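Local atomic coordinates of DNA polymerase sliding clamp 2 (Sulfolobus tokodaii, PDB entry 3AIZ), a protein that forms part of a ring-shaped sliding clamp that encircles DNA and tethers the replicative polymerase and other DNA-processing proteins to it. Residues 1-12 with 82-93; 195-205 with 221-229. All blocks are in the same frame, centred on the assembly; numbering follows the deposited sequence.

How the contacts relate
Contact 1 (1-12 with 82-93) belongs to the N-terminal PCNA domain and contact 2 (195-205 with 221-229) to the C-terminal one. They follow one another along the chain, the first closing before the second opens, and sit on opposite sides of the chain's centre. Their own centres are 34 Å apart, and the nearest atoms about 17 Å. Each includes a strand, 3-6 or 196-201, that leads into a helix, 9-16 or 202-211. This repeated strand-then-helix pattern is consistent with the duplicated architecture of clamp subunits, in which two similar domains form an arc of the DNA-encircling ring.

Contact 1. Residues 1-12 with 82-93; sequences MIKATYSSAKDF and AKSKSATVTLEE. With SO4 (sulfate ion), chain F.
The carboxylate of Glu-93 is gripped through both oxygens. Its OE1 takes the backbone N-H of Ile-2 at 2.9 Å on the anti lone pair, while OE2 forms a salt bridge with Lys-119. The glutamate reaches back because CG stands anti to its own backbone N (chi1 -178°) and the chain beyond is extended; CB of Met-1 and CG1 of Ile-2 lie beside OE1. Glu-93 N returns a bond to Ile-2 O at 2.7 Å, so backbone and side chain together clasp the start of the chain.

From here strands 3-6 and 88-93 run antiparallel. Ala-4 with Leu-91 and Tyr-6 with Val-89 are hydrogen-bonded pairs, the Leu-91 N to Ala-4 O bond measuring 2.6 Å. On the face bearing Thr-5 and Thr-90, the beta-branched side chains lie side by side, pointing the same way. Thr-90 OG1 bonds to Arg-103 on the next strand.

The face bearing Ala-4, Tyr-6, Val-89 and Leu-91 is largely apolar: Leu-91 CD1 meets the edge of the Phe-12 ring at CE1, 4.1 Å away. The small Ala-9 lets helix 9-16 settle close, with Ala-9 CB against Val-89 CG2 and Ala-9 N bonded to Ala-87 O at 2.7 Å. Ser-8 caps this helix, its OG accepting from Asp-11 N. In the loop before strand 88-93, Ser-84 OG and Lys-85 N hold a sulfate, probably from the crystallisation liquor, with Lys-106 also bound to it.

Buried Glu-93, bonded to an amide and paired with Lys-119, would probably remain ionised.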
loop_
_atom_site.group_PDB
_atom_site.type_symbol
_atom_site.label_atom_id
_atom_site.label_comp_id
_atom_site.label_asym_id
_atom_site.label_seq_id
_atom_site.Cartn_x
_atom_site.Cartn_y
_atom_site.Cartn_z
ATOM N N MET A 1 -18.383 12.969 -42.629
ATOM C CA MET A 1 -17.985 13.841 -41.532
ATOM C C MET A 1 -16.480 13.778 -41.292
ATOM O O MET A 1 -15.755 13.100 -42.019
ATOM C CB MET A 1 -18.742 13.478 -40.252
ATOM C CG MET A 1 -20.242 13.737 -40.321
ATOM S SD MET A 1 -21.075 13.464 -38.742
ATOM C CE MET A 1 -22.767 13.866 -39.172
ATOM N N ILE A 2 -16.020 14.488 -40.266
ATOM C CA ILE A 2 -14.597 14.563 -39.952
ATOM C C ILE A 2 -14.106 13.320 -39.214
ATOM O O ILE A 2 -14.741 12.854 -38.269
ATOM C CB ILE A 2 -14.278 15.813 -39.109
ATOM C CG1 ILE A 2 -14.744 17.075 -39.838
ATOM C CG2 ILE A 2 -12.792 15.886 -38.803
ATOM C CD1 ILE A 2 -14.498 18.350 -39.067
ATOM N N LYS A 3 -12.969 12.792 -39.654
ATOM C CA LYS A 3 -12.397 11.588 -39.067
ATOM C C LYS A 3 -10.877 11.599 -39.216
ATOM O O LYS A 3 -10.356 11.736 -40.321
ATOM C CB LYS A 3 -12.993 10.345 -39.733
ATOM C CG LYS A 3 -12.469 9.022 -39.201
ATOM C CD LYS A 3 -13.085 7.851 -39.953
ATOM C CE LYS A 3 -12.379 6.541 -39.630
ATOM N NZ LYS A 3 -12.502 6.170 -38.195
ATOM N N ALA A 4 -10.167 11.459 -38.100
ATOM C CA ALA A 4 -8.708 11.511 -38.113
ATOM C C ALA A 4 -8.093 10.506 -37.147
ATOM O O ALA A 4 -8.688 10.171 -36.126
ATOM C CB ALA A 4 -8.227 12.918 -37.790
ATOM N N THR A 5 -6.897 10.030 -37.473
ATOM C CA THR A 5 -6.210 9.049 -36.639
ATOM C C THR A 5 -4.798 9.500 -36.270
ATOM O O THR A 5 -3.997 9.842 -37.139
ATOM C CB THR A 5 -6.132 7.678 -37.331
ATOM O OG1 THR A 5 -7.450 7.128 -37.459
ATOM C CG2 THR A 5 -5.270 6.723 -36.525
ATOM N N TYR A 6 -4.503 9.497 -34.976
ATOM C CA TYR A 6 -3.185 9.872 -34.483
ATOM C C TYR A 6 -2.481 8.642 -33.913
ATOM O O TYR A 6 -3.111 7.802 -33.271
ATOM C CB TYR A 6 -3.307 10.969 -33.426
ATOM C CG TYR A 6 -1.987 11.579 -33.032
ATOM C CD1 TYR A 6 -1.392 12.557 -33.817
ATOM C CD2 TYR A 6 -1.334 11.181 -31.875
ATOM C CE1 TYR A 6 -0.183 13.118 -33.461
ATOM C CE2 TYR A 6 -0.126 11.736 -31.512
ATOM C CZ TYR A 6 0.445 12.704 -32.308
ATOM O OH TYR A 6 1.648 13.258 -31.946
ATOM N N SER A 7 -1.176 8.541 -34.144
ATOM C CA SER A 7 -0.441 7.307 -33.862
ATOM C C SER A 7 0.011 7.132 -32.412
ATOM O O SER A 7 0.612 6.116 -32.072
ATOM C CB SER A 7 0.770 7.182 -34.790
ATOM O OG SER A 7 1.749 8.159 -34.481
ATOM N N SER A 8 -0.273 8.110 -31.557
ATOM C CA SER A 8 0.172 8.025 -30.168
ATOM C C SER A 8 -0.804 8.635 -29.166
ATOM O O SER A 8 -0.927 9.855 -29.064
ATOM C CB SER A 8 1.551 8.666 -30.004
ATOM O OG SER A 8 1.959 8.636 -28.647
ATOM N N ALA A 9 -1.485 7.774 -28.418
ATOM C CA ALA A 9 -2.386 8.220 -27.366
ATOM C C ALA A 9 -1.607 8.926 -26.264
ATOM O O ALA A 9 -2.044 9.951 -25.742
ATOM C CB ALA A 9 -3.158 7.040 -26.795
ATOM N N LYS A 10 -0.449 8.375 -25.919
ATOM C CA LYS A 10 0.378 8.931 -24.855
ATOM C C LYS A 10 0.802 10.361 -25.170
ATOM O O LYS A 10 0.615 11.266 -24.355
ATOM C CB LYS A 10 1.611 8.056 -24.614
ATOM C CG LYS A 10 2.338 8.362 -23.313
ATOM C CD LYS A 10 3.629 7.565 -23.187
ATOM C CE LYS A 10 4.695 8.078 -24.144
ATOM N NZ LYS A 10 5.090 9.481 -23.831
ATOM N N ASP A 11 1.373 10.562 -26.354
ATOM C CA ASP A 11 1.825 11.886 -26.772
ATOM C C ASP A 11 0.677 12.891 -26.811
ATOM O O ASP A 11 0.830 14.035 -26.382
ATOM C CB ASP A 11 2.525 11.812 -28.131
ATOM C CG ASP A 11 3.873 11.121 -28.054
ATOM O OD1 ASP A 11 4.430 11.032 -26.939
ATOM O OD2 ASP A 11 4.379 10.670 -29.103
ATOM N N PHE A 12 -0.469 12.454 -27.322
ATOM C CA PHE A 12 -1.670 13.281 -27.350
ATOM C C PHE A 12 -2.009 13.770 -25.942
ATOM O O PHE A 12 -2.346 14.937 -25.741
ATOM C CB PHE A 12 -2.843 12.481 -27.921
ATOM C CG PHE A 12 -3.947 13.331 -28.487
ATOM C CD1 PHE A 12 -4.428 13.100 -29.765
ATOM C CD2 PHE A 12 -4.505 14.358 -27.744
ATOM C CE1 PHE A 12 -5.446 13.875 -30.291
ATOM C CE2 PHE A 12 -5.520 15.138 -28.265
ATOM C CZ PHE A 12 -5.992 14.896 -29.540
ATOM N N ALA A 82 -4.930 4.408 -21.899
ATOM C CA ALA A 82 -3.988 3.793 -22.824
ATOM C C ALA A 82 -3.225 2.659 -22.148
ATOM O O ALA A 82 -2.302 2.900 -21.368
ATOM C CB ALA A 82 -3.023 4.835 -23.369
ATOM N N LYS A 83 -3.620 1.426 -22.450
ATOM C CA LYS A 83 -2.974 0.249 -21.877
ATOM C C LYS A 83 -1.481 0.228 -22.184
ATOM O O LYS A 83 -0.669 -0.141 -21.334
ATOM C CB LYS A 83 -3.634 -1.032 -22.397
ATOM C CG LYS A 83 -5.042 -1.270 -21.877
ATOM C CD LYS A 83 -5.038 -1.546 -20.381
ATOM C CE LYS A 83 -6.444 -1.805 -19.858
ATOM N NZ LYS A 83 -7.339 -0.628 -20.047
ATOM N N SER A 84 -1.125 0.628 -23.400
ATOM C CA SER A 84 0.266 0.608 -23.836
ATOM C C SER A 84 0.719 1.979 -24.330
ATOM O O SER A 84 -0.095 2.884 -24.512
ATOM C CB SER A 84 0.458 -0.436 -24.938
ATOM O OG SER A 84 1.800 -0.466 -25.389
ATOM N N LYS A 85 2.024 2.127 -24.537
ATOM C CA LYS A 85 2.579 3.365 -25.071
ATOM C C LYS A 85 2.524 3.363 -26.595
ATOM O O LYS A 85 2.939 4.324 -27.243
ATOM C CB LYS A 85 4.020 3.559 -24.596
ATOM C CG LYS A 85 4.164 3.706 -23.090
ATOM C CD LYS A 85 5.617 3.911 -22.689
ATOM C CE LYS A 85 5.761 4.032 -21.181
ATOM N NZ LYS A 85 5.255 2.819 -20.481
ATOM N N SER A 86 2.009 2.277 -27.160
ATOM C CA SER A 86 1.879 2.151 -28.606
ATOM C C SER A 86 0.423 2.286 -29.039
ATOM O O SER A 86 0.083 2.028 -30.193
ATOM C CB SER A 86 2.442 0.810 -29.078
ATOM O OG SER A 86 3.816 0.694 -28.751
ATOM N N ALA A 87 -0.433 2.690 -28.106
ATOM C CA ALA A 87 -1.855 2.843 -28.389
ATOM C C ALA A 87 -2.111 4.044 -29.290
ATOM O O ALA A 87 -1.539 5.114 -29.088
ATOM C CB ALA A 87 -2.639 2.975 -27.094
ATOM N N THR A 88 -2.973 3.861 -30.285
ATOM C CA THR A 88 -3.312 4.938 -31.207
ATOM C C THR A 88 -4.618 5.610 -30.798
ATOM O O THR A 88 -5.306 5.145 -29.892
ATOM C CB THR A 88 -3.426 4.431 -32.658
ATOM O OG1 THR A 88 -4.526 3.521 -32.766
ATOM C CG2 THR A 88 -2.144 3.726 -33.077
ATOM N N VAL A 89 -4.950 6.709 -31.467
ATOM C CA VAL A 89 -6.175 7.443 -31.175
ATOM C C VAL A 89 -6.885 7.856 -32.459
ATOM O O VAL A 89 -6.250 8.292 -33.416
ATOM C CB VAL A 89 -5.891 8.706 -30.342
ATOM C CG1 VAL A 89 -7.151 9.542 -30.196
ATOM C CG2 VAL A 89 -5.354 8.328 -28.985
ATOM N N THR A 90 -8.205 7.711 -32.475
ATOM C CA THR A 90 -8.996 8.171 -33.606
ATOM C C THR A 90 -10.008 9.214 -33.154
ATOM O O THR A 90 -10.620 9.084 -32.096
ATOM C CB THR A 90 -9.727 7.011 -34.314
ATOM O OG1 THR A 90 -10.632 6.381 -33.400
ATOM C CG2 THR A 90 -8.731 5.982 -34.826
ATOM N N LEU A 91 -10.162 10.257 -33.962
ATOM C CA LEU A 91 -11.132 11.308 -33.699
ATOM C C LEU A 91 -12.209 11.266 -34.772
ATOM O O LEU A 91 -11.918 11.413 -35.957
ATOM C CB LEU A 91 -10.448 12.675 -33.701
ATOM C CG LEU A 91 -9.283 12.856 -32.726
ATOM C CD1 LEU A 91 -8.573 14.171 -32.986
ATOM C CD2 LEU A 91 -9.767 12.780 -31.288
ATOM N N GLU A 92 -13.452 11.063 -34.352
ATOM C CA GLU A 92 -14.559 10.934 -35.289
ATOM C C GLU A 92 -15.695 11.889 -34.938
ATOM O O GLU A 92 -16.224 11.857 -33.828
ATOM C CB GLU A 92 -15.061 9.490 -35.301
ATOM C CG GLU A 92 -16.175 9.214 -36.292
ATOM C CD GLU A 92 -16.613 7.762 -36.272
ATOM O OE1 GLU A 92 -15.843 6.919 -35.762
ATOM O OE2 GLU A 92 -17.722 7.465 -36.762
ATOM N N GLU A 93 -16.065 12.740 -35.891
ATOM C CA GLU A 93 -17.135 13.706 -35.677
ATOM C C GLU A 93 -18.486 13.021 -35.487
ATOM O O GLU A 93 -18.768 11.990 -36.098
ATOM C CB GLU A 93 -17.213 14.695 -36.842
ATOM C CG GLU A 93 -18.285 15.762 -36.670
ATOM C CD GLU A 93 -18.451 16.630 -37.902
ATOM O OE1 GLU A 93 -17.841 16.312 -38.945
ATOM O OE2 GLU A 93 -19.194 17.631 -37.828
HETATM S S SO4 F . 4.170 -0.501 -22.595
HETATM O O1 SO4 F . 5.533 -0.154 -22.202
HETATM O O2 SO4 F . 4.178 -1.026 -23.959
HETATM O O3 SO4 F . 3.640 -1.511 -21.683
HETATM O O4 SO4 F . 3.329 0.691 -22.537
#

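Contact 2. Residues 195-205 with 221-229; sequences PSKAVYSIEVL and GFGNNIPMK
Tyr-200 OH donates to Ile-226 O across 2.8 Å, joining strand 196-201 to the beta-hairpin whose type II turn, Gly-223 to Ile-226, links strands 218-223 and 226-233 of the C-terminal clamp domain. The bond arrives nearly along the C=O axis, with Ile-226 O near the plane of the tyrosine ring. Tyrosine suits this place because a rigid, largely apolar ring carries a hydroxyl to a backbone carbonyl. Its CG is anti to the carbonyl carbon, which swings the ring toward the hairpin.

Met-228 packs against that ring. Its SD stands above the face, 4.8 Å from the centroid and 20° off the normal, a somewhat distant Met-aromatic contact, while CE touches Tyr-200 CE1 at 3.5 Å. A bend at the last torsion turns the flexible chain back over the tyrosine, and SD also meets Leu-205 CD1 of helix 202-211. Phe-222 CB approaches the hydroxyl, and its ring carries the apolar packing on to Ala-198, whose small CB fits close to Gly-223 O.

A second polar link lies at the turn, where Asn-225 N bonds to Lys-197 O at 3.2 Å. Asn-225 has positive phi and psi, a left-handed conformation that asparagine tolerates well in the third position of such a turn.

Strand 196-201 crosses residues 221-223 at 101° and 226-229 at 78° instead of pairing with them; its backbone pairs with strand 156-161 of the same chain, where Tyr-200 and Val-157 share a backbone hydrogen bond. Farther out, Phe-222 packs on Val-134 and Phe-136. Beside the turn, one water accepts from Val-199 N at 2.9 Å and donates to Asn-225 OD1 at 3.1 Å.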
loop_
_atom_site.group_PDB
_atom_site.type_symbol
_atom_site.label_atom_id
_atom_site.label_comp_id
_atom_site.label_asym_id
_atom_site.label_seq_id
_atom_site.Cartn_x
_atom_site.Cartn_y
_atom_site.Cartn_z
ATOM N N PRO A 195 23.030 39.715 -31.978
ATOM C CA PRO A 195 22.889 39.885 -30.528
ATOM C C PRO A 195 21.504 40.408 -30.170
ATOM O O PRO A 195 21.079 41.433 -30.702
ATOM C CB PRO A 195 23.953 40.933 -30.200
ATOM C CG PRO A 195 25.001 40.728 -31.237
ATOM C CD PRO A 195 24.269 40.327 -32.490
ATOM N N SER A 196 20.808 39.707 -29.280
ATOM C CA SER A 196 19.442 40.071 -28.926
ATOM C C SER A 196 19.204 39.993 -27.424
ATOM O O SER A 196 19.928 39.308 -26.704
ATOM C CB SER A 196 18.445 39.171 -29.660
ATOM O OG SER A 196 18.654 39.217 -31.061
ATOM N N LYS A 197 18.177 40.697 -26.958
ATOM C CA LYS A 197 17.862 40.745 -25.536
ATOM C C LYS A 197 16.388 41.054 -25.297
ATOM O O LYS A 197 15.807 41.909 -25.962
ATOM C CB LYS A 197 18.741 41.781 -24.830
ATOM C CG LYS A 197 18.252 42.172 -23.447
ATOM C CD LYS A 197 19.397 42.659 -22.573
ATOM C CE LYS A 197 20.175 43.785 -23.238
ATOM N NZ LYS A 197 21.369 44.177 -22.436
ATOM N N ALA A 198 15.789 40.350 -24.341
ATOM C CA ALA A 198 14.388 40.561 -23.999
ATOM C C ALA A 198 14.121 40.188 -22.547
ATOM O O ALA A 198 14.904 39.473 -21.924
ATOM C CB ALA A 198 13.490 39.760 -24.925
ATOM N N VAL A 199 13.008 40.678 -22.013
ATOM C CA VAL A 199 12.614 40.376 -20.644
ATOM C C VAL A 199 11.247 39.701 -20.632
ATOM O O VAL A 199 10.358 40.077 -21.394
ATOM C CB VAL A 199 12.554 41.654 -19.788
ATOM C CG1 VAL A 199 12.187 41.318 -18.352
ATOM C CG2 VAL A 199 13.880 42.388 -19.845
ATOM N N TYR A 200 11.081 38.702 -19.770
ATOM C CA TYR A 200 9.812 37.988 -19.671
ATOM C C TYR A 200 9.426 37.722 -18.221
ATOM O O TYR A 200 10.276 37.720 -17.331
ATOM C CB TYR A 200 9.877 36.666 -20.438
ATOM C CG TYR A 200 10.302 36.819 -21.877
ATOM C CD1 TYR A 200 11.616 36.589 -22.259
ATOM C CD2 TYR A 200 9.392 37.202 -22.853
ATOM C CE1 TYR A 200 12.011 36.731 -23.573
ATOM C CE2 TYR A 200 9.777 37.348 -24.171
ATOM C CZ TYR A 200 11.088 37.110 -24.525
ATOM O OH TYR A 200 11.478 37.253 -25.836
ATOM N N SER A 201 8.137 37.497 -17.991
ATOM C CA SER A 201 7.635 37.183 -16.660
ATOM C C SER A 201 8.137 35.818 -16.197
ATOM O O SER A 201 8.020 34.830 -16.921
ATOM C CB SER A 201 6.107 37.208 -16.651
ATOM O OG SER A 201 5.596 36.789 -15.398
ATOM N N ILE A 202 8.698 35.767 -14.991
ATOM C CA ILE A 202 9.177 34.509 -14.431
ATOM C C ILE A 202 8.023 33.543 -14.201
ATOM O O ILE A 202 8.147 32.346 -14.447
ATOM C CB ILE A 202 9.931 34.715 -13.106
ATOM C CG1 ILE A 202 11.235 35.469 -13.351
ATOM C CG2 ILE A 202 10.225 33.377 -12.443
ATOM C CD1 ILE A 202 12.290 35.203 -12.308
ATOM N N GLU A 203 6.901 34.074 -13.725
ATOM C CA GLU A 203 5.713 33.265 -13.489
ATOM C C GLU A 203 5.334 32.479 -14.738
ATOM O O GLU A 203 5.059 31.281 -14.673
ATOM C CB GLU A 203 4.542 34.150 -13.054
ATOM C CG GLU A 203 4.755 34.852 -11.723
ATOM C CD GLU A 203 4.795 33.884 -10.555
ATOM O OE1 GLU A 203 4.188 32.796 -10.663
ATOM O OE2 GLU A 203 5.427 34.212 -9.529
ATOM N N VAL A 204 5.333 33.159 -15.878
ATOM C CA VAL A 204 4.925 32.543 -17.132
ATOM C C VAL A 204 6.021 31.655 -17.709
ATOM O O VAL A 204 5.768 30.514 -18.094
ATOM C CB VAL A 204 4.536 33.602 -18.173
ATOM C CG1 VAL A 204 4.011 32.933 -19.432
ATOM C CG2 VAL A 204 3.498 34.547 -17.592
ATOM N N LEU A 205 7.238 32.185 -17.767
ATOM C CA LEU A 205 8.363 31.443 -18.319
ATOM C C LEU A 205 8.616 30.162 -17.527
ATOM O O LEU A 205 8.999 29.136 -18.088
ATOM C CB LEU A 205 9.619 32.315 -18.331
ATOM C CG LEU A 205 10.745 31.843 -19.250
ATOM C CD1 LEU A 205 10.277 31.873 -20.695
ATOM C CD2 LEU A 205 11.984 32.703 -19.070
ATOM N N GLY A 221 12.797 30.435 -29.472
ATOM C CA GLY A 221 13.151 31.555 -30.321
ATOM C C GLY A 221 12.721 32.877 -29.721
ATOM O O GLY A 221 11.684 32.963 -29.067
ATOM N N PHE A 222 13.525 33.913 -29.940
ATOM C CA PHE A 222 13.189 35.253 -29.477
ATOM C C PHE A 222 14.047 36.295 -30.183
ATOM O O PHE A 222 14.896 35.957 -31.005
ATOM C CB PHE A 222 13.357 35.365 -27.959
ATOM C CG PHE A 222 14.789 35.376 -27.502
ATOM C CD1 PHE A 222 15.410 36.566 -27.156
ATOM C CD2 PHE A 222 15.513 34.199 -27.415
ATOM C CE1 PHE A 222 16.726 36.580 -26.734
ATOM C CE2 PHE A 222 16.831 34.207 -26.994
ATOM C CZ PHE A 222 17.438 35.399 -26.653
ATOM N N GLY A 223 13.815 37.561 -29.859
ATOM C CA GLY A 223 14.576 38.653 -30.437
ATOM C C GLY A 223 14.491 39.884 -29.559
ATOM O O GLY A 223 13.971 39.819 -28.447
ATOM N N ASN A 224 14.999 41.007 -30.054
ATOM C CA ASN A 224 14.986 42.242 -29.278
ATOM C C ASN A 224 13.581 42.710 -28.925
ATOM O O ASN A 224 12.853 43.217 -29.777
ATOM C CB ASN A 224 15.744 43.355 -30.001
ATOM C CG ASN A 224 17.220 43.367 -29.663
ATOM O OD1 ASN A 224 17.950 42.432 -29.984
ATOM N ND2 ASN A 224 17.667 44.433 -29.006
ATOM N N ASN A 225 13.210 42.533 -27.661
ATOM C CA ASN A 225 11.923 43.000 -27.162
ATOM C C ASN A 225 10.735 42.500 -27.982
ATOM O O ASN A 225 9.748 43.212 -28.158
ATOM C CB ASN A 225 11.910 44.527 -27.077
ATOM C CG ASN A 225 12.969 45.067 -26.132
ATOM O OD1 ASN A 225 13.460 44.353 -25.256
ATOM N ND2 ASN A 225 13.324 46.335 -26.303
ATOM N N ILE A 226 10.840 41.274 -28.485
ATOM C CA ILE A 226 9.740 40.636 -29.200
ATOM C C ILE A 226 9.345 39.343 -28.487
ATOM O O ILE A 226 10.141 38.781 -27.734
ATOM C CB ILE A 226 10.114 40.322 -30.661
ATOM C CG1 ILE A 226 11.135 39.185 -30.722
ATOM C CG2 ILE A 226 10.643 41.568 -31.359
ATOM C CD1 ILE A 226 11.485 38.758 -32.130
ATOM N N PRO A 227 8.111 38.870 -28.717
ATOM C CA PRO A 227 7.616 37.650 -28.069
ATOM C C PRO A 227 8.551 36.458 -28.254
ATOM O O PRO A 227 9.209 36.344 -29.287
ATOM C CB PRO A 227 6.289 37.393 -28.786
ATOM C CG PRO A 227 5.839 38.738 -29.213
ATOM C CD PRO A 227 7.086 39.490 -29.574
ATOM N N MET A 228 8.604 35.587 -27.252
ATOM C CA MET A 228 9.408 34.373 -27.322
ATOM C C MET A 228 8.540 33.192 -27.739
ATOM O O MET A 228 7.405 33.054 -27.285
ATOM C CB MET A 228 10.070 34.085 -25.972
ATOM C CG MET A 228 10.722 32.711 -25.880
ATOM S SD MET A 228 11.319 32.301 -24.225
ATOM C CE MET A 228 12.744 33.378 -24.093
ATOM N N LYS A 229 9.084 32.342 -28.603
ATOM C CA LYS A 229 8.354 31.191 -29.112
ATOM C C LYS A 229 8.990 29.886 -28.652
ATOM O O LYS A 229 10.174 29.647 -28.891
ATOM C CB LYS A 229 8.313 31.237 -30.641
ATOM C CG LYS A 229 7.630 30.047 -31.291
ATOM C CD LYS A 229 7.764 30.112 -32.803
ATOM C CE LYS A 229 7.039 28.965 -33.485
ATOM N NZ LYS A 229 7.182 29.038 -34.965
HETATM O O HOH W 1 11.582 42.728 -23.426
#